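Local atomic coordinates of putative oxidoreductase (Gluconobacter oxydans, PDB entry 3WJ7), a protein that probably acts as an NAD(P)-dependent reductase of the short-chain dehydrogenase/reductase (SDR) family, with a Rossmann-type coenzyme-binding domain. Residues A[15-20]-A[39-44]; A[79-84]-A[119-124]. One frame throughout, in Å; residues are numbered along the deposited sequence.

Contact 1: A[15-20]-A[39-44]; sequences VTLVTG and RLRLLV
Arg39 starts the pairing of strands 15-18 and 39-44, its O accepting Thr16 N at 2.8 Å. Leu40 follows on the face of Thr16 and Val18. Its CD2 lies 4.0 Å from Val18 CG1, and Leu33 of helix 24-35 covers this face. Arg41 is gripped through both backbone groups: its N bonds Thr16 O at 2.9 Å and its O accepts Val18 N at 3.1 Å. Its side chain leaves on the face of Leu17. CG is anti to the backbone N (chi1 180°) and meets Leu17 CD1 at 4.1 Å. The chain bends at chi3 (-57°), which places NE. Val15 CG1 lies over the centre of one face of the guanidinium. The guanidinium is fixed further by a salt bridge to Glu59 and by hydrogen bonds to the O atoms of Ala74 and Lys76. Leu42 returns to the first face, its CD2 3.9 Å from Val18 CG1. Leu43 N closes the ladder on Val18 O at 3.2 Å. Leu43 CB meets Leu17 CD1, while its CD2 lies beside Thr19 CG2 at 4.0 Å. This is the first beta-alpha-beta unit of a Rossmann fold. Gly20, with positive phi, lies where the glycine-rich coenzyme loop of SDR enzymes begins.

Contact 2: A[79-84]-A[119-124]; sequences KILFHV and EKIIYC
His83 and Tyr123 lie side by side and point the same way from neighbouring parallel strands. His83 CG is anti to the backbone N (chi1 -179°) and lies 4.0 Å from Tyr123 CD1. Its CD2 approaches Tyr123 CE1 to 3.5 Å, near the plane of the tyrosine ring and at its edge. The two ring planes are turned by 42°, an oblique pairing. The imidazole is held at both nitrogens: ND1 bonds Thr19 OG1 and NE2 bonds Thr106 OG1 of helix 95-115. On the same face Leu81 and Ile121 run alongside each other, with CB of Leu81 4.1 Å from CG1 of Ile121. Ile121 also rests on Met110 and Ala113 of that helix.

Phe82 and Ile122 lie on the other face, again side by side. Ile122 CG2 meets Phe82 CD1 at 3.9 Å. The modelled approach of Ile122 CD1 to the ring is doubtful. Leu231 of helix 220-233 covers both side chains. At the end of the pair, Cys124 CB sits by Val84 CG1, and the nearest atom of the Cys124 side chain lies about 3 Å from a bound mercury ion.

Backbone bonds alternate between the strands, from Leu81 N to Lys120 O at 2.9 Å on to Cys124 N and His83 O at 3.0 Å. Lys79 O takes two donors, Glu119 N and Lys120 N. Lys79 NZ and Glu119 OE1 stay 4.5 Å apart, beyond a salt bridge, and Glu119 is poorly ordered. The chemistry implies that backbone bonding and apolar packing, not charge pairing, join the strands, while the buried histidine ring is fixed by two hydroxyls.

How the contacts relate
From the N terminus, contact 1 comes first: it closes the loop that leaves strand 15-18, runs through helix 24-35 and returns as strand 39-44. The chain then passes strand 59-62 and helix 71-75 before contact 2 opens. Contact 2 closes a longer loop, from strand 78-83 through helix 95-115 to strand 120-124. The loops are in series and neither nest nor cross. In space they join, because strand 15-18 also lies beside strand 78-83. Leu17 N and Ile80 O probably hydrogen-bond there. The strand order across this part of the sheet is 39-44, 15-18, 78-83, 120-124, so the two beta-alpha-beta units supply four adjacent parallel strands of the larger Rossmann-type sheet.

Contact 1: A[15-20]-A[39-44]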
loop_
_atom_site.group_PDB
_atom_site.type_symbol
_atom_site.label_atom_id
_atom_site.label_comp_id
_atom_site.label_asym_id
_atom_site.label_seq_id
_atom_site.Cartn_x
_atom_site.Cartn_y
_atom_site.Cartn_z
ATOM N N VAL A 15 25.534 5.213 30.394
ATOM C CA VAL A 15 24.449 5.951 29.748
ATOM C C VAL A 15 23.281 5.027 29.393
ATOM O O VAL A 15 23.486 3.902 28.934
ATOM C CB VAL A 15 24.931 6.707 28.498
ATOM C CG1 VAL A 15 23.781 7.471 27.865
ATOM C CG2 VAL A 15 26.067 7.642 28.857
ATOM N N THR A 16 22.069 5.508 29.675
ATOM C CA THR A 16 20.826 4.905 29.239
ATOM C C THR A 16 20.286 5.707 28.022
ATOM O O THR A 16 20.021 6.912 28.109
ATOM C CB THR A 16 19.881 4.861 30.437
ATOM O OG1 THR A 16 20.437 3.971 31.390
ATOM C CG2 THR A 16 18.496 4.340 30.087
ATOM N N LEU A 17 20.220 5.052 26.865
ATOM C CA LEU A 17 19.632 5.675 25.657
ATOM C C LEU A 17 18.157 5.290 25.549
ATOM O O LEU A 17 17.844 4.103 25.551
ATOM C CB LEU A 17 20.380 5.247 24.383
ATOM C CG LEU A 17 19.823 5.641 22.983
ATOM C CD1 LEU A 17 19.931 7.137 22.697
ATOM C CD2 LEU A 17 20.541 4.889 21.873
ATOM N N VAL A 18 17.251 6.267 25.474
ATOM C CA VAL A 18 15.851 5.955 25.151
ATOM C C VAL A 18 15.480 6.566 23.831
ATOM O O VAL A 18 15.875 7.676 23.564
ATOM C CB VAL A 18 14.808 6.292 26.268
ATOM C CG1 VAL A 18 15.412 6.894 27.525
ATOM C CG2 VAL A 18 13.629 7.088 25.720
ATOM N N THR A 19 14.783 5.828 22.975
ATOM C CA THR A 19 14.332 6.377 21.698
ATOM C C THR A 19 12.866 6.627 21.866
ATOM O O THR A 19 12.296 6.141 22.836
ATOM C CB THR A 19 14.450 5.379 20.550
ATOM O OG1 THR A 19 13.540 4.291 20.779
ATOM C CG2 THR A 19 15.875 4.880 20.422
ATOM N N GLY A 20 12.239 7.344 20.926
ATOM C CA GLY A 20 10.838 7.676 21.053
ATOM C C GLY A 20 10.424 8.511 22.267
ATOM O O GLY A 20 9.258 8.489 22.661
ATOM N N ARG A 39 21.567 8.076 33.800
ATOM C CA ARG A 39 21.987 9.192 32.964
ATOM C C ARG A 39 21.356 8.990 31.589
ATOM O O ARG A 39 21.609 7.987 30.909
ATOM C CB ARG A 39 23.520 9.302 32.842
ATOM C CG ARG A 39 24.329 8.536 33.877
ATOM C CD ARG A 39 25.799 8.933 33.767
ATOM N NE ARG A 39 26.658 8.413 34.843
ATOM C CZ ARG A 39 27.901 8.836 35.096
ATOM N NH1 ARG A 39 28.456 9.798 34.361
ATOM N NH2 ARG A 39 28.597 8.297 36.090
ATOM N N LEU A 40 20.546 9.947 31.170
ATOM C CA LEU A 40 19.822 9.818 29.915
ATOM C C LEU A 40 20.462 10.462 28.675
ATOM O O LEU A 40 21.072 11.534 28.723
ATOM C CB LEU A 40 18.397 10.307 30.100
ATOM C CG LEU A 40 17.470 9.564 31.076
ATOM C CD1 LEU A 40 16.093 10.198 31.007
ATOM C CD2 LEU A 40 17.329 8.074 30.780
ATOM N N ARG A 41 20.351 9.753 27.562
ATOM C CA ARG A 41 20.537 10.338 26.245
ATOM C C ARG A 41 19.235 10.055 25.436
ATOM O O ARG A 41 18.683 8.961 25.467
ATOM C CB ARG A 41 21.800 9.778 25.563
ATOM C CG ARG A 41 22.062 10.343 24.150
ATOM C CD ARG A 41 23.329 9.776 23.486
ATOM N NE ARG A 41 24.495 10.008 24.317
ATOM C CZ ARG A 41 25.600 9.282 24.332
ATOM N NH1 ARG A 41 25.743 8.217 23.548
ATOM N NH2 ARG A 41 26.567 9.612 25.182
ATOM N N LEU A 42 18.724 11.035 24.725
ATOM C CA LEU A 42 17.429 10.857 24.084
ATOM C C LEU A 42 17.641 10.950 22.587
ATOM O O LEU A 42 18.131 11.950 22.118
ATOM C CB LEU A 42 16.444 11.920 24.587
ATOM C CG LEU A 42 16.254 11.989 26.121
ATOM C CD1 LEU A 42 15.264 13.056 26.532
ATOM C CD2 LEU A 42 15.873 10.673 26.777
ATOM N N LEU A 43 17.336 9.904 21.837
ATOM C CA LEU A 43 17.444 10.009 20.396
ATOM C C LEU A 43 16.195 10.725 19.920
ATOM O O LEU A 43 15.092 10.391 20.350
ATOM C CB LEU A 43 17.558 8.640 19.737
ATOM C CG LEU A 43 17.780 8.632 18.225
ATOM C CD1 LEU A 43 19.248 8.861 17.839
ATOM C CD2 LEU A 43 17.270 7.326 17.615
ATOM N N VAL A 44 16.390 11.742 19.088
ATOM C CA VAL A 44 15.292 12.482 18.446
ATOM C C VAL A 44 15.559 12.647 16.945
ATOM O O VAL A 44 16.726 12.585 16.505
ATOM C CB VAL A 44 15.162 13.892 19.025
ATOM C CG1 VAL A 44 14.772 13.843 20.501
ATOM C CG2 VAL A 44 16.465 14.664 18.804
#

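Contact 2: A[79-84]-A[119-124]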
loop_
_atom_site.group_PDB
_atom_site.type_symbol
_atom_site.label_atom_id
_atom_site.label_comp_id
_atom_site.label_asym_id
_atom_site.label_seq_id
_atom_site.Cartn_x
_atom_site.Cartn_y
_atom_site.Cartn_z
ATOM N N LYS A 79 25.112 1.756 27.950
ATOM C CA LYS A 79 25.031 0.444 28.566
ATOM C C LYS A 79 23.659 -0.218 28.328
ATOM O O LYS A 79 23.555 -1.464 28.219
ATOM C CB LYS A 79 25.299 0.601 30.084
ATOM C CG LYS A 79 25.005 -0.633 30.949
ATOM C CD LYS A 79 25.101 -0.327 32.445
ATOM C CE LYS A 79 25.237 -1.606 33.281
ATOM N NZ LYS A 79 24.456 -1.526 34.552
ATOM N N ILE A 80 22.623 0.630 28.311
ATOM C CA ILE A 80 21.214 0.228 28.327
ATOM C C ILE A 80 20.391 1.043 27.313
ATOM O O ILE A 80 20.490 2.289 27.216
ATOM C CB ILE A 80 20.576 0.429 29.710
ATOM C CG1 ILE A 80 21.161 -0.545 30.759
ATOM C CG2 ILE A 80 19.071 0.245 29.659
ATOM C CD1 ILE A 80 21.154 0.084 32.135
ATOM N N LEU A 81 19.584 0.304 26.569
ATOM C CA LEU A 81 18.753 0.837 25.548
ATOM C C LEU A 81 17.288 0.456 25.812
ATOM O O LEU A 81 16.943 -0.726 25.991
ATOM C CB LEU A 81 19.203 0.326 24.189
ATOM C CG LEU A 81 18.203 0.665 23.074
ATOM C CD1 LEU A 81 18.103 2.182 22.855
ATOM C CD2 LEU A 81 18.570 -0.037 21.781
ATOM N N PHE A 82 16.461 1.500 25.863
ATOM C CA PHE A 82 15.004 1.418 25.798
ATOM C C PHE A 82 14.548 1.846 24.408
ATOM O O PHE A 82 14.649 3.026 24.063
ATOM C CB PHE A 82 14.371 2.334 26.837
ATOM C CG PHE A 82 14.535 1.846 28.212
ATOM C CD1 PHE A 82 13.526 1.126 28.824
ATOM C CD2 PHE A 82 15.729 2.070 28.907
ATOM C CE1 PHE A 82 13.680 0.651 30.145
ATOM C CE2 PHE A 82 15.897 1.589 30.199
ATOM C CZ PHE A 82 14.871 0.891 30.831
ATOM N N HIS A 83 14.053 0.912 23.619
ATOM C CA HIS A 83 13.545 1.247 22.290
ATOM C C HIS A 83 12.058 1.439 22.384
ATOM O O HIS A 83 11.340 0.477 22.493
ATOM C CB HIS A 83 13.827 0.133 21.273
ATOM C CG HIS A 83 13.338 0.454 19.890
ATOM N ND1 HIS A 83 13.052 1.744 19.483
ATOM C CD2 HIS A 83 13.102 -0.342 18.816
ATOM C CE1 HIS A 83 12.655 1.725 18.227
ATOM N NE2 HIS A 83 12.675 0.472 17.803
ATOM N N VAL A 84 11.591 2.668 22.369
ATOM C CA VAL A 84 10.152 2.883 22.348
ATOM C C VAL A 84 9.709 3.495 20.996
ATOM O O VAL A 84 10.316 4.433 20.517
ATOM C CB VAL A 84 9.702 3.795 23.500
ATOM C CG1 VAL A 84 8.167 3.819 23.559
ATOM C CG2 VAL A 84 10.325 3.356 24.832
ATOM N N GLU A 119 24.651 -3.579 26.756
ATOM C CA GLU A 119 24.553 -4.770 27.601
ATOM C C GLU A 119 23.130 -5.243 27.729
ATOM O O GLU A 119 22.880 -6.440 27.865
ATOM C CB GLU A 119 25.068 -4.492 29.028
ATOM C CG GLU A 119 26.586 -4.439 29.166
ATOM C CD GLU A 119 27.054 -3.818 30.487
ATOM O OE1 GLU A 119 26.521 -4.190 31.566
ATOM O OE2 GLU A 119 27.972 -2.957 30.446
ATOM N N LYS A 120 22.204 -4.292 27.775
ATOM C CA LYS A 120 20.801 -4.642 27.924
ATOM C C LYS A 120 19.861 -3.743 27.115
ATOM O O LYS A 120 20.025 -2.514 27.090
ATOM C CB LYS A 120 20.391 -4.703 29.391
ATOM C CG LYS A 120 19.243 -5.683 29.603
ATOM C CD LYS A 120 19.099 -6.062 31.075
ATOM C CE LYS A 120 19.873 -7.336 31.416
ATOM N NZ LYS A 120 19.314 -7.877 32.670
ATOM N N ILE A 121 18.891 -4.386 26.456
ATOM C CA ILE A 121 17.964 -3.717 25.582
ATOM C C ILE A 121 16.586 -4.035 26.083
ATOM O O ILE A 121 16.250 -5.192 26.339
ATOM C CB ILE A 121 18.149 -4.211 24.130
ATOM C CG1 ILE A 121 19.497 -3.750 23.627
ATOM C CG2 ILE A 121 17.077 -3.640 23.195
ATOM C CD1 ILE A 121 19.983 -4.508 22.417
ATOM N N ILE A 122 15.778 -3.012 26.269
ATOM C CA ILE A 122 14.376 -3.261 26.535
ATOM C C ILE A 122 13.584 -2.773 25.344
ATOM O O ILE A 122 13.633 -1.577 24.971
ATOM C CB ILE A 122 13.921 -2.524 27.766
ATOM C CG1 ILE A 122 14.584 -3.136 28.993
ATOM C CG2 ILE A 122 12.389 -2.547 27.922
ATOM C CD1 ILE A 122 14.479 -2.058 30.012
ATOM N N TYR A 123 12.868 -3.712 24.734
ATOM C CA TYR A 123 12.123 -3.426 23.559
ATOM C C TYR A 123 10.648 -3.240 23.887
ATOM O O TYR A 123 9.986 -4.151 24.454
ATOM C CB TYR A 123 12.288 -4.535 22.542
ATOM C CG TYR A 123 11.426 -4.267 21.333
ATOM C CD1 TYR A 123 11.567 -3.089 20.614
ATOM C CD2 TYR A 123 10.429 -5.136 20.971
ATOM C CE1 TYR A 123 10.775 -2.810 19.519
ATOM C CE2 TYR A 123 9.627 -4.881 19.878
ATOM C CZ TYR A 123 9.814 -3.714 19.163
ATOM O OH TYR A 123 9.037 -3.467 18.100
ATOM N N CYS A 124 10.126 -2.065 23.513
ATOM C CA CYS A 124 8.722 -1.786 23.714
ATOM C C CYS A 124 7.940 -2.273 22.550
ATOM O O CYS A 124 8.108 -1.806 21.436
ATOM C CB CYS A 124 8.463 -0.325 23.960
ATOM S SG CYS A 124 6.831 -0.059 24.751
#